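Local coordinates for protein Rubredoxin\:oxygen oxidoreductase (Desulfovibrio gigas, PDB 1E5D) that catalyses the four-electron reduction of one oxygen molecule to two water molecules, using a diiron centre and flavin mononucleotide, at residues Ile197-Ala202 with Ala247-Thr252; Glu192-Ile197 with Pro203-Ala208; Thr369-Lys374 with Tyr382-Thr387. All blocks are in the same frame, centred on the assembly; numbering follows the deposited sequence.

Contact 1 of 3, residues Ile197-Ala202 with Ala247-Thr252; sequences IVNPYA and AEQKPT
Two side-chain amides, those of Asn199 and Gln249, reach for each other from opposite directions and carry the polar half of this contact. The hydrogen bond runs from Asn199 ND2 to Gln249 OE1, 3.2 Å long and nearly straight, with an N-H...acceptor angle of 164°. Gln249 OE1 lies close to the amide plane of Asn199, but the donor stands well above the carbonyl plane of Gln249, and the two amide planes are 70° apart. Neither end depends on this bond alone: Asn199 ND2 also donates to Leu332 O, and Gln249 OE1 accepts from Gln335 N. A glutamine serves here because its extended chain carries both a donor and an acceptor across the gap. Gln249 NE2 donates a hydrogen bond to water 1 at 2.9 Å, and this water in turn donates to Asn199 O, adding a second, water-mediated link. Gln249 NE2 also makes a weak 3.4 Å hydrogen bond to Ala247 O.

Residues 197-202 form the turn between helices 183-198 and 202-214 of the metallo-beta-lactamase-like fold, with Tyr201 at the N-cap position. In 247-252, helix 233-248 ends as Gln249 takes positive phi, and the chain runs on toward strand 254-259 of the flavodoxin-like sheet. The turn thus meets the start of the link between the two folds.

The apolar part is small and close. Ala202 CB sits 4.0 Å from Ala247 CB and 3.4 Å from Ala247 O, and the Gln249 amide lies against the same methyl, Ala202 CB to Gln249 NE2 3.4 Å. Alanines suit this place: Ala202 CA and Ala247 CA are 4.4 Å apart, a spacing that fits their small methyls.

Within the turn, Ala202 N bonds back to Asn199 O at 3.1 Å.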
loop_
_atom_site.group_PDB
_atom_site.type_symbol
_atom_site.label_atom_id
_atom_site.label_comp_id
_atom_site.label_asym_id
_atom_site.label_seq_id
_atom_site.Cartn_x
_atom_site.Cartn_y
_atom_site.Cartn_z
ATOM N N ILE A 197 16.242 -3.627 -5.999
ATOM C CA ILE A 197 17.053 -2.464 -5.638
ATOM C C ILE A 197 17.992 -1.991 -6.742
ATOM O O ILE A 197 18.222 -0.787 -6.875
ATOM C CB ILE A 197 17.890 -2.735 -4.376
ATOM C CG1 ILE A 197 18.824 -1.573 -4.028
ATOM C CG2 ILE A 197 18.638 -4.041 -4.504
ATOM C CD1 ILE A 197 18.635 -1.061 -2.614
ATOM N N VAL A 198 18.552 -2.888 -7.543
ATOM C CA VAL A 198 19.491 -2.460 -8.576
ATOM C C VAL A 198 18.816 -2.194 -9.917
ATOM O O VAL A 198 19.383 -1.482 -10.750
ATOM C CB VAL A 198 20.598 -3.513 -8.795
ATOM C CG1 VAL A 198 21.665 -2.975 -9.731
ATOM C CG2 VAL A 198 21.225 -3.916 -7.470
ATOM N N ASN A 199 17.636 -2.742 -10.161
ATOM C CA ASN A 199 16.987 -2.679 -11.456
ATOM C C ASN A 199 16.957 -1.311 -12.115
ATOM O O ASN A 199 17.245 -1.193 -13.314
ATOM C CB ASN A 199 15.533 -3.166 -11.353
ATOM C CG ASN A 199 15.123 -3.756 -12.694
ATOM O OD1 ASN A 199 15.450 -4.905 -12.991
ATOM N ND2 ASN A 199 14.422 -2.950 -13.482
ATOM N N PRO A 200 16.623 -0.229 -11.433
ATOM C CA PRO A 200 16.621 1.068 -12.134
ATOM C C PRO A 200 17.994 1.430 -12.693
ATOM O O PRO A 200 18.072 2.283 -13.585
ATOM C CB PRO A 200 16.215 2.068 -11.051
ATOM C CG PRO A 200 16.510 1.362 -9.766
ATOM C CD PRO A 200 16.220 -0.095 -10.031
ATOM N N TYR A 201 19.064 0.815 -12.211
ATOM C CA TYR A 201 20.416 1.102 -12.687
ATOM C C TYR A 201 20.971 -0.041 -13.520
ATOM O O TYR A 201 22.139 -0.404 -13.467
ATOM C CB TYR A 201 21.337 1.414 -11.499
ATOM C CG TYR A 201 20.650 2.355 -10.528
ATOM C CD1 TYR A 201 20.538 3.704 -10.836
ATOM C CD2 TYR A 201 20.122 1.884 -9.335
ATOM C CE1 TYR A 201 19.915 4.572 -9.962
ATOM C CE2 TYR A 201 19.497 2.747 -8.457
ATOM C CZ TYR A 201 19.400 4.082 -8.782
ATOM O OH TYR A 201 18.774 4.946 -7.911
ATOM N N ALA A 202 20.088 -0.631 -14.317
ATOM C CA ALA A 202 20.482 -1.630 -15.300
ATOM C C ALA A 202 21.628 -1.134 -16.176
ATOM O O ALA A 202 22.644 -1.834 -16.294
ATOM C CB ALA A 202 19.256 -2.028 -16.121
ATOM N N ALA A 247 20.194 -7.248 -15.897
ATOM C CA ALA A 247 20.166 -5.877 -16.395
ATOM C C ALA A 247 19.585 -5.793 -17.800
ATOM O O ALA A 247 19.061 -4.744 -18.192
ATOM C CB ALA A 247 21.566 -5.273 -16.382
ATOM N N GLU A 248 19.685 -6.880 -18.565
ATOM C CA GLU A 248 19.226 -6.848 -19.957
ATOM C C GLU A 248 17.707 -6.936 -20.040
ATOM O O GLU A 248 17.133 -6.370 -20.973
ATOM C CB GLU A 248 19.906 -7.942 -20.789
ATOM C CG GLU A 248 21.012 -7.398 -21.678
ATOM C CD GLU A 248 22.009 -8.416 -22.175
ATOM O OE1 GLU A 248 21.806 -9.636 -22.001
ATOM O OE2 GLU A 248 23.033 -7.995 -22.764
ATOM N N GLN A 249 17.065 -7.602 -19.091
ATOM C CA GLN A 249 15.605 -7.549 -19.013
ATOM C C GLN A 249 14.945 -7.969 -20.317
ATOM O O GLN A 249 14.027 -7.365 -20.865
ATOM C CB GLN A 249 15.181 -6.130 -18.604
ATOM C CG GLN A 249 15.471 -5.842 -17.132
ATOM C CD GLN A 249 15.225 -4.391 -16.770
ATOM O OE1 GLN A 249 14.081 -4.003 -16.526
ATOM N NE2 GLN A 249 16.267 -3.570 -16.743
ATOM N N LYS A 250 15.464 -9.076 -20.854
ATOM C CA LYS A 250 14.869 -9.572 -22.093
ATOM C C LYS A 250 13.542 -10.247 -21.767
ATOM O O LYS A 250 13.414 -10.974 -20.780
ATOM C CB LYS A 250 15.830 -10.525 -22.798
ATOM C CG LYS A 250 16.744 -9.890 -23.831
ATOM C CD LYS A 250 16.786 -8.375 -23.671
ATOM C CE LYS A 250 16.077 -7.675 -24.823
ATOM N NZ LYS A 250 16.390 -6.220 -24.881
ATOM N N PRO A 251 12.531 -10.007 -22.592
ATOM C CA PRO A 251 11.228 -10.636 -22.421
ATOM C C PRO A 251 11.293 -12.160 -22.421
ATOM O O PRO A 251 12.176 -12.773 -23.000
ATOM C CB PRO A 251 10.454 -10.201 -23.664
ATOM C CG PRO A 251 11.128 -8.954 -24.126
ATOM C CD PRO A 251 12.572 -9.088 -23.742
ATOM N N THR A 252 10.314 -12.752 -21.761
ATOM C CA THR A 252 9.982 -14.154 -21.835
ATOM C C THR A 252 8.468 -14.282 -22.022
ATOM O O THR A 252 7.738 -13.287 -22.001
ATOM C CB THR A 252 10.403 -14.937 -20.584
ATOM O OG1 THR A 252 9.682 -14.410 -19.464
ATOM C CG2 THR A 252 11.876 -14.747 -20.283
HETATM O O HOH W 1 15.918 -1.010 -15.384
#

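Contact 2 of 3, residues Glu192-Ile197 with Pro203-Ala208; sequences EYYANI and PQTLKA. With OXY (oxygen molecule), chain E.
With CG trans to the backbone N (chi1 -170°), Tyr194 stretches its ring out from helix 183-198 toward Thr205, whose OG1 is swung beside its own backbone N (chi1 -66°) to meet it. The two are successive helices of the metallo-beta-lactamase-like fold, joined by a short turn, and the phenol bridges them: the CA atoms of Tyr194 and Thr205 lie 10.2 Å apart, a gap that suits a long side chain with a polar end.

Tyr194 OH donates to Thr205 OG1 at 2.8 Å. The threonine oxygen lies at the edge of the ring, near its plane, and is also hydrogen-bonded to Tyr201 O, one turn earlier, so this buried hydroxyl has two partners. Thr205 CG2 packs 3.5 Å from Tyr194 OH. The Tyr194 ring also stacks edge-to-face with Tyr243 of helix 233-248.

Tyr193 and Ile197, on the same helix as Tyr194, line the oxygen pocket. Ile197 CG2 lies over one face of the Tyr193 ring, near its rim, giving the phenol an apolar backing. Tyr193 OH makes a weak 3.3 Å hydrogen bond to O1 of the bound oxygen molecule, while Ile197 CD1 touches its O2 at 3.6 Å.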
loop_
_atom_site.group_PDB
_atom_site.type_symbol
_atom_site.label_atom_id
_atom_site.label_comp_id
_atom_site.label_asym_id
_atom_site.label_seq_id
_atom_site.Cartn_x
_atom_site.Cartn_y
_atom_site.Cartn_z
ATOM N N GLU A 192 15.727 -11.729 -6.866
ATOM C CA GLU A 192 14.834 -10.986 -5.979
ATOM C C GLU A 192 15.559 -9.755 -5.454
ATOM O O GLU A 192 15.011 -8.668 -5.334
ATOM C CB GLU A 192 14.345 -11.846 -4.821
ATOM C CG GLU A 192 13.419 -12.972 -5.258
ATOM C CD GLU A 192 12.788 -13.690 -4.077
ATOM O OE1 GLU A 192 13.292 -13.482 -2.949
ATOM O OE2 GLU A 192 11.807 -14.436 -4.294
ATOM N N TYR A 193 16.835 -9.975 -5.150
ATOM C CA TYR A 193 17.648 -8.857 -4.698
ATOM C C TYR A 193 17.833 -7.850 -5.825
ATOM O O TYR A 193 17.572 -6.655 -5.654
ATOM C CB TYR A 193 18.998 -9.356 -4.165
ATOM C CG TYR A 193 19.751 -8.183 -3.565
ATOM C CD1 TYR A 193 19.456 -7.754 -2.280
ATOM C CD2 TYR A 193 20.730 -7.512 -4.284
ATOM C CE1 TYR A 193 20.134 -6.684 -1.727
ATOM C CE2 TYR A 193 21.411 -6.438 -3.736
ATOM C CZ TYR A 193 21.106 -6.033 -2.458
ATOM O OH TYR A 193 21.770 -4.967 -1.897
ATOM N N TYR A 194 18.272 -8.306 -7.000
ATOM C CA TYR A 194 18.466 -7.380 -8.108
ATOM C C TYR A 194 17.184 -6.615 -8.427
ATOM O O TYR A 194 17.205 -5.390 -8.563
ATOM C CB TYR A 194 18.937 -8.093 -9.394
ATOM C CG TYR A 194 19.380 -7.115 -10.463
ATOM C CD1 TYR A 194 20.700 -6.681 -10.497
ATOM C CD2 TYR A 194 18.514 -6.616 -11.430
ATOM C CE1 TYR A 194 21.129 -5.788 -11.461
ATOM C CE2 TYR A 194 18.931 -5.723 -12.395
ATOM C CZ TYR A 194 20.245 -5.310 -12.408
ATOM O OH TYR A 194 20.685 -4.419 -13.359
ATOM N N ALA A 195 16.098 -7.359 -8.594
ATOM C CA ALA A 195 14.868 -6.774 -9.114
ATOM C C ALA A 195 14.354 -5.629 -8.253
ATOM O O ALA A 195 13.766 -4.688 -8.795
ATOM C CB ALA A 195 13.791 -7.846 -9.260
ATOM N N ASN A 196 14.577 -5.719 -6.942
ATOM C CA ASN A 196 14.018 -4.713 -6.038
ATOM C C ASN A 196 14.971 -3.627 -5.588
ATOM O O ASN A 196 14.533 -2.738 -4.845
ATOM C CB ASN A 196 13.438 -5.428 -4.805
ATOM C CG ASN A 196 12.133 -6.090 -5.229
ATOM O OD1 ASN A 196 11.106 -5.415 -5.323
ATOM N ND2 ASN A 196 12.219 -7.386 -5.491
ATOM N N ILE A 197 16.242 -3.627 -5.999
ATOM C CA ILE A 197 17.053 -2.464 -5.638
ATOM C C ILE A 197 17.992 -1.991 -6.742
ATOM O O ILE A 197 18.222 -0.787 -6.875
ATOM C CB ILE A 197 17.890 -2.735 -4.376
ATOM C CG1 ILE A 197 18.824 -1.573 -4.028
ATOM C CG2 ILE A 197 18.638 -4.041 -4.504
ATOM C CD1 ILE A 197 18.635 -1.061 -2.614
ATOM N N PRO A 203 21.547 0.033 -16.806
ATOM C CA PRO A 203 22.657 0.475 -17.667
ATOM C C PRO A 203 23.977 0.549 -16.909
ATOM O O PRO A 203 25.002 0.061 -17.386
ATOM C CB PRO A 203 22.262 1.879 -18.123
ATOM C CG PRO A 203 20.815 2.029 -17.820
ATOM C CD PRO A 203 20.455 1.016 -16.784
ATOM N N GLN A 204 23.960 1.168 -15.731
ATOM C CA GLN A 204 25.218 1.253 -14.984
ATOM C C GLN A 204 25.713 -0.159 -14.688
ATOM O O GLN A 204 26.906 -0.422 -14.678
ATOM C CB GLN A 204 25.069 2.046 -13.690
ATOM C CG GLN A 204 24.897 3.535 -13.919
ATOM C CD GLN A 204 23.483 3.925 -14.292
ATOM O OE1 GLN A 204 22.716 3.141 -14.845
ATOM N NE2 GLN A 204 23.108 5.164 -13.996
ATOM N N THR A 205 24.731 -1.035 -14.470
ATOM C CA THR A 205 25.053 -2.423 -14.179
ATOM C C THR A 205 25.932 -2.970 -15.299
ATOM O O THR A 205 26.991 -3.547 -15.080
ATOM C CB THR A 205 23.787 -3.285 -14.055
ATOM O OG1 THR A 205 23.029 -2.883 -12.904
ATOM C CG2 THR A 205 24.160 -4.745 -13.856
ATOM N N LEU A 206 25.442 -2.753 -16.519
ATOM C CA LEU A 206 26.153 -3.257 -17.690
ATOM C C LEU A 206 27.494 -2.558 -17.880
ATOM O O LEU A 206 28.511 -3.206 -18.130
ATOM C CB LEU A 206 25.264 -3.110 -18.929
ATOM C CG LEU A 206 24.013 -3.991 -18.912
ATOM C CD1 LEU A 206 23.123 -3.626 -20.083
ATOM C CD2 LEU A 206 24.367 -5.465 -18.943
ATOM N N LYS A 207 27.512 -1.236 -17.758
ATOM C CA LYS A 207 28.763 -0.498 -17.914
ATOM C C LYS A 207 29.816 -0.994 -16.930
ATOM O O LYS A 207 30.924 -1.387 -17.295
ATOM C CB LYS A 207 28.497 0.996 -17.735
ATOM C CG LYS A 207 29.128 1.870 -18.805
ATOM C CD LYS A 207 28.155 2.198 -19.925
ATOM C CE LYS A 207 27.715 3.653 -19.875
ATOM N NZ LYS A 207 27.305 4.181 -21.207
ATOM N N ALA A 208 29.465 -0.976 -15.648
ATOM C CA ALA A 208 30.400 -1.368 -14.603
ATOM C C ALA A 208 30.945 -2.762 -14.860
ATOM O O ALA A 208 32.104 -3.092 -14.639
ATOM C CB ALA A 208 29.726 -1.304 -13.240
HETATM O O1 OXY E . 21.072 -2.900 0.555
HETATM O O2 OXY E . 20.015 -2.342 0.456
#

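Contact 3 of 3, residues Thr369-Lys374 with Tyr382-Thr387; sequences TPVKVK and YEQLKT
Val371 receives Gln384 and Leu385, neighbours on helix 379-400, on its buried side. Val371 belongs to the short strand 371-374, and its CB points toward the helix, whereas that of Lys372 points away, so Val371, like Val373, faces the helix.

Gln384 is the first residue of 382-387 to touch the strand, and works at the exposed margin. Its chain is bent at chi2 (-146°), which lays the amide end alongside the valine: Gln384 OE1 is 4.0 Å from Val371 CG1, and Gln384 CB is 4.1 Å from the same Val371 CG1. Water 2 links the amide to the strand, donating to Gln384 OE1 at 3.3 Å and weakly to Lys372 O. A glutamine fits such an edge, since its CB and OE1 lie beside the apolar branch while OE1 also takes a hydrogen bond from water.

Leu385 follows, and is buried. Its side chain and that of Val371 cross obliquely, with Leu385 CD2 3.7 Å from Val371 CB and Leu385 CG 3.8 Å from Val371 CG1. The branched leucine end thus lies against the branched valine, and the leucine also touches Met269 of helix 265-279.

Thr387, one turn beyond Glu383, turns its hydroxyl back into the helix. Thr387 OG1 bonds to Glu383 O at 3.1 Å, and the same oxygen takes Thr387 N from the opposite face of its carbonyl plane, so Glu383 O accepts two hydrogen bonds and the threonine hydroxyl is satisfied within the helix. Met388, next along, packs on Val371.

Strand 371-374 is an outermost strand of a five-stranded parallel sheet, hydrogen-bonded to strand 338-345. The last helix, packed with helix 265-279 against this sheet of strand order 2-1-3-4-5, is the arrangement of the flavodoxin fold.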
loop_
_atom_site.group_PDB
_atom_site.type_symbol
_atom_site.label_atom_id
_atom_site.label_comp_id
_atom_site.label_asym_id
_atom_site.label_seq_id
_atom_site.Cartn_x
_atom_site.Cartn_y
_atom_site.Cartn_z
ATOM N N THR A 369 -6.331 -2.268 -26.217
ATOM C CA THR A 369 -7.143 -1.302 -25.505
ATOM C C THR A 369 -7.601 -1.898 -24.180
ATOM O O THR A 369 -7.989 -3.069 -24.164
ATOM C CB THR A 369 -8.382 -0.910 -26.331
ATOM O OG1 THR A 369 -8.315 -1.540 -27.618
ATOM C CG2 THR A 369 -8.406 0.587 -26.582
ATOM N N PRO A 370 -7.551 -1.154 -23.090
ATOM C CA PRO A 370 -8.039 -1.669 -21.808
ATOM C C PRO A 370 -9.500 -2.083 -21.894
ATOM O O PRO A 370 -10.314 -1.382 -22.494
ATOM C CB PRO A 370 -7.892 -0.476 -20.854
ATOM C CG PRO A 370 -6.766 0.303 -21.463
ATOM C CD PRO A 370 -7.007 0.209 -22.949
ATOM N N VAL A 371 -9.780 -3.225 -21.275
ATOM C CA VAL A 371 -11.138 -3.717 -21.113
ATOM C C VAL A 371 -11.724 -3.194 -19.804
ATOM O O VAL A 371 -11.217 -3.423 -18.708
ATOM C CB VAL A 371 -11.187 -5.252 -21.139
ATOM C CG1 VAL A 371 -12.603 -5.749 -20.882
ATOM C CG2 VAL A 371 -10.657 -5.765 -22.468
ATOM N N LYS A 372 -12.820 -2.450 -19.923
ATOM C CA LYS A 372 -13.548 -1.992 -18.748
ATOM C C LYS A 372 -14.988 -2.500 -18.817
ATOM O O LYS A 372 -15.587 -2.597 -19.881
ATOM C CB LYS A 372 -13.497 -0.475 -18.633
ATOM C CG LYS A 372 -14.537 0.286 -19.433
ATOM C CD LYS A 372 -13.969 1.582 -19.986
ATOM C CE LYS A 372 -14.878 2.769 -19.718
ATOM N NZ LYS A 372 -14.202 4.056 -20.059
ATOM N N VAL A 373 -15.540 -2.833 -17.662
ATOM C CA VAL A 373 -16.869 -3.403 -17.551
ATOM C C VAL A 373 -17.693 -2.706 -16.475
ATOM O O VAL A 373 -17.196 -2.481 -15.373
ATOM C CB VAL A 373 -16.804 -4.902 -17.201
ATOM C CG1 VAL A 373 -18.208 -5.462 -17.029
ATOM C CG2 VAL A 373 -16.029 -5.657 -18.267
ATOM N N LYS A 374 -18.944 -2.379 -16.791
ATOM C CA LYS A 374 -19.809 -1.809 -15.764
ATOM C C LYS A 374 -20.213 -2.920 -14.800
ATOM O O LYS A 374 -20.900 -3.876 -15.167
ATOM C CB LYS A 374 -21.045 -1.143 -16.354
ATOM C CG LYS A 374 -21.895 -0.387 -15.346
ATOM C CD LYS A 374 -22.348 0.963 -15.881
ATOM C CE LYS A 374 -23.834 0.970 -16.200
ATOM N NZ LYS A 374 -24.692 1.149 -14.993
ATOM N N TYR A 382 -16.318 -11.338 -21.131
ATOM C CA TYR A 382 -15.319 -12.406 -21.148
ATOM C C TYR A 382 -14.697 -12.519 -22.530
ATOM O O TYR A 382 -13.492 -12.716 -22.635
ATOM C CB TYR A 382 -15.950 -13.726 -20.698
ATOM C CG TYR A 382 -16.293 -13.661 -19.222
ATOM C CD1 TYR A 382 -15.607 -12.765 -18.404
ATOM C CD2 TYR A 382 -17.265 -14.457 -18.648
ATOM C CE1 TYR A 382 -15.882 -12.669 -17.054
ATOM C CE2 TYR A 382 -17.549 -14.368 -17.297
ATOM C CZ TYR A 382 -16.856 -13.475 -16.507
ATOM O OH TYR A 382 -17.138 -13.385 -15.163
ATOM N N GLU A 383 -15.520 -12.381 -23.562
ATOM C CA GLU A 383 -15.045 -12.441 -24.937
ATOM C C GLU A 383 -14.034 -11.328 -25.166
ATOM O O GLU A 383 -12.969 -11.528 -25.748
ATOM C CB GLU A 383 -16.192 -12.315 -25.938
ATOM C CG GLU A 383 -16.893 -13.635 -26.240
ATOM C CD GLU A 383 -15.913 -14.796 -26.225
ATOM O OE1 GLU A 383 -15.031 -14.826 -27.109
ATOM O OE2 GLU A 383 -16.031 -15.655 -25.326
ATOM N N GLN A 384 -14.392 -10.135 -24.681
ATOM C CA GLN A 384 -13.457 -9.017 -24.829
ATOM C C GLN A 384 -12.105 -9.333 -24.204
ATOM O O GLN A 384 -11.042 -9.067 -24.772
ATOM C CB GLN A 384 -14.051 -7.775 -24.181
ATOM C CG GLN A 384 -15.073 -7.048 -25.036
ATOM C CD GLN A 384 -14.982 -5.550 -24.772
ATOM O OE1 GLN A 384 -15.365 -5.067 -23.705
ATOM N NE2 GLN A 384 -14.457 -4.829 -25.756
ATOM N N LEU A 385 -12.126 -9.918 -23.004
ATOM C CA LEU A 385 -10.845 -10.140 -22.332
ATOM C C LEU A 385 -9.994 -11.161 -23.067
ATOM O O LEU A 385 -8.798 -10.908 -23.257
ATOM C CB LEU A 385 -11.117 -10.529 -20.872
ATOM C CG LEU A 385 -11.630 -9.345 -20.037
ATOM C CD1 LEU A 385 -12.526 -9.808 -18.909
ATOM C CD2 LEU A 385 -10.448 -8.540 -19.515
ATOM N N LYS A 386 -10.584 -12.279 -23.481
ATOM C CA LYS A 386 -9.860 -13.303 -24.237
ATOM C C LYS A 386 -9.210 -12.693 -25.476
ATOM O O LYS A 386 -8.077 -12.965 -25.870
ATOM C CB LYS A 386 -10.799 -14.434 -24.629
ATOM C CG LYS A 386 -10.392 -15.192 -25.879
ATOM C CD LYS A 386 -11.604 -15.603 -26.703
ATOM C CE LYS A 386 -11.201 -16.160 -28.061
ATOM N NZ LYS A 386 -11.465 -15.191 -29.163
ATOM N N THR A 387 -9.982 -11.812 -26.105
ATOM C CA THR A 387 -9.480 -11.038 -27.226
ATOM C C THR A 387 -8.297 -10.190 -26.776
ATOM O O THR A 387 -7.250 -10.164 -27.425
ATOM C CB THR A 387 -10.575 -10.120 -27.805
ATOM O OG1 THR A 387 -11.549 -10.917 -28.490
ATOM C CG2 THR A 387 -10.003 -9.153 -28.827
HETATM O O HOH W 2 -14.345 -2.008 -23.057
#

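In the fold
Contacts 1 and 2 are one neighbourhood, their centres 6 Å apart. They share Ile197, and Tyr194 joins them: its OH lies 3.3 Å from Ala247 CB, and its O is 3.1 Å from Asn199 N, a probable hydrogen bond. Ile197 and Tyr193 of contact 2 belong to the oxygen pocket; the Tyr194 side chain is about 12 Å from the diiron group and as far from a bound FMN, which touches Ile197. Contact 3 lies apart in the flavodoxin-like fold, its centre about 30 Å from contact 1 and 36 Å from contact 2, the side chain of Leu385 about 11 Å from a bound FMN. In flavodiiron dimers, one subunit's flavin typically meets the other's diiron centre.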